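Local coordinates for protein Cys-Gly metallodipeptidase DUG1 (Saccharomyces cerevisiae, PDB 4G1P) that hydrolyses the dipeptide Cys-Gly as a zinc- or manganese-dependent dipeptidase and serves as the catalytic component of the glutathione-degrading complex, at residues A[24-29]-A[137-142]. Numbering follows the deposited sequence.
Sequences TKAIQI and DDTGPL. With ZN (zinc ion), chain B.
Thr139 reaches across to helix 16-28 with its methyl group, and Ala26 and Ile27 receive it. CG2 of Thr139 sits 3.8 Å from CB of Ala26, while CD1 of Ile27 lies alongside the threonine branch point, 3.8 Å from Thr139 CB. The side chains of Ile27 and Thr139 run past each other in opposite directions. Chi1 of Thr139 (-58°) sets OG1 beside the backbone N, which leaves CG2 anti to that N, where it meets Ala26 and Ile27; OG1 hydrogen-bonds NZ of Lys45, on helix 39-55. That same helix brings Phe48 against Ala26.

Two residues before Thr139, Asp137 supplies a zinc ligand. The peptide between Asp137 and Asp138 is cis, and OD2 of Asp137 binds zinc at 2.0 Å, joined there by Glu172 and His450. OD1 of Asp137 makes a weak hydrogen bond with NE2 of His102, while Asp138 OD2 accepts an ordinary one from the backbone N of His102.

All three touching residues are buried and meet through carbon atoms. Between 24-29 and 137-142 the contact of this M20 peptidase is therefore van der Waals only: nondirectional packing close to a zinc ligand, with the threonine's polar branch paired elsewhere.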
loop_
_atom_site.group_PDB
_atom_site.type_symbol
_atom_site.label_atom_id
_atom_site.label_comp_id
_atom_site.label_asym_id
_atom_site.label_seq_id
_atom_site.Cartn_x
_atom_site.Cartn_y
_atom_site.Cartn_z
ATOM N N THR A 24 15.938 27.610 -0.977
ATOM C CA THR A 24 16.268 26.578 -0.006
ATOM C C THR A 24 15.260 26.560 1.129
ATOM O O THR A 24 14.818 25.489 1.547
ATOM C CB THR A 24 17.667 26.768 0.594
ATOM O OG1 THR A 24 18.646 26.770 -0.452
ATOM C CG2 THR A 24 17.968 25.658 1.568
ATOM N N LYS A 25 14.909 27.747 1.624
ATOM C CA LYS A 25 13.985 27.862 2.746
ATOM C C LYS A 25 12.631 27.292 2.381
ATOM O O LYS A 25 12.033 26.536 3.155
ATOM C CB LYS A 25 13.821 29.315 3.172
ATOM C CG LYS A 25 14.990 29.863 3.962
ATOM C CD LYS A 25 14.984 31.386 3.990
ATOM C CE LYS A 25 16.216 31.916 4.689
ATOM N NZ LYS A 25 17.350 30.968 4.474
ATOM N N ALA A 26 12.169 27.660 1.191
ATOM C CA ALA A 26 10.896 27.209 0.654
ATOM C C ALA A 26 10.816 25.684 0.545
ATOM O O ALA A 26 9.855 25.061 0.985
ATOM C CB ALA A 26 10.661 27.848 -0.709
ATOM N N ILE A 27 11.840 25.099 -0.054
ATOM C CA ILE A 27 11.893 23.671 -0.279
ATOM C C ILE A 27 11.930 22.927 1.061
ATOM O O ILE A 27 11.489 21.786 1.158
ATOM C CB ILE A 27 13.115 23.335 -1.175
ATOM C CG1 ILE A 27 12.894 23.886 -2.586
ATOM C CG2 ILE A 27 13.402 21.851 -1.227
ATOM C CD1 ILE A 27 11.603 23.427 -3.220
ATOM N N GLN A 28 12.422 23.584 2.108
ATOM C CA GLN A 28 12.564 22.926 3.409
ATOM C C GLN A 28 11.246 22.774 4.152
ATOM O O GLN A 28 11.116 21.926 5.017
ATOM C CB GLN A 28 13.552 23.666 4.295
ATOM C CG GLN A 28 14.750 22.840 4.664
ATOM C CD GLN A 28 16.021 23.688 4.753
ATOM O OE1 GLN A 28 17.064 23.357 4.148
ATOM N NE2 GLN A 28 15.937 24.796 5.508
ATOM N N ILE A 29 10.274 23.614 3.834
ATOM C CA ILE A 29 8.962 23.469 4.433
ATOM C C ILE A 29 8.162 22.479 3.597
ATOM O O ILE A 29 7.789 22.777 2.464
ATOM C CB ILE A 29 8.238 24.799 4.470
ATOM C CG1 ILE A 29 9.167 25.882 5.008
ATOM C CG2 ILE A 29 6.978 24.681 5.286
ATOM C CD1 ILE A 29 8.613 27.276 4.853
ATOM N N ASP A 137 8.385 21.268 -9.545
ATOM C CA ASP A 137 6.937 21.156 -9.531
ATOM C C ASP A 137 6.453 21.451 -8.122
ATOM O O ASP A 137 6.244 20.516 -7.342
ATOM C CB ASP A 137 6.545 19.732 -9.958
ATOM C CG ASP A 137 5.039 19.495 -9.969
ATOM O OD1 ASP A 137 4.263 20.463 -9.872
ATOM O OD2 ASP A 137 4.623 18.321 -10.092
ATOM N N ASP A 138 6.253 22.727 -7.781
ATOM C CA ASP A 138 6.272 23.862 -8.703
ATOM C C ASP A 138 6.953 25.056 -8.022
ATOM O O ASP A 138 6.766 26.200 -8.421
ATOM C CB ASP A 138 4.821 24.241 -9.059
ATOM C CG ASP A 138 4.715 25.336 -10.146
ATOM O OD1 ASP A 138 5.460 25.294 -11.156
ATOM O OD2 ASP A 138 3.870 26.238 -9.986
ATOM N N THR A 139 7.742 24.788 -6.987
ATOM C CA THR A 139 8.271 25.867 -6.145
ATOM C C THR A 139 9.404 26.700 -6.801
ATOM O O THR A 139 9.461 27.919 -6.645
ATOM C CB THR A 139 8.680 25.322 -4.754
ATOM O OG1 THR A 139 7.538 24.713 -4.147
ATOM C CG2 THR A 139 9.167 26.421 -3.856
ATOM N N GLY A 140 10.288 26.041 -7.543
ATOM C CA GLY A 140 11.272 26.756 -8.329
ATOM C C GLY A 140 10.661 27.785 -9.279
ATOM O O GLY A 140 10.981 28.978 -9.196
ATOM N N PRO A 141 9.778 27.331 -10.191
ATOM C CA PRO A 141 9.170 28.265 -11.147
ATOM C C PRO A 141 8.378 29.367 -10.449
ATOM O O PRO A 141 8.543 30.530 -10.807
ATOM C CB PRO A 141 8.234 27.367 -11.965
ATOM C CG PRO A 141 8.829 25.994 -11.839
ATOM C CD PRO A 141 9.364 25.937 -10.448
ATOM N N LEU A 142 7.549 29.006 -9.473
ATOM C CA LEU A 142 6.781 29.985 -8.717
ATOM C C LEU A 142 7.681 31.103 -8.190
ATOM O O LEU A 142 7.449 32.279 -8.472
ATOM C CB LEU A 142 6.056 29.314 -7.547
ATOM C CG LEU A 142 5.093 30.145 -6.702
ATOM C CD1 LEU A 142 4.088 29.229 -6.032
ATOM C CD2 LEU A 142 5.824 30.944 -5.650
HETATM ZN ZN ZN B . 2.701 17.900 -9.626
#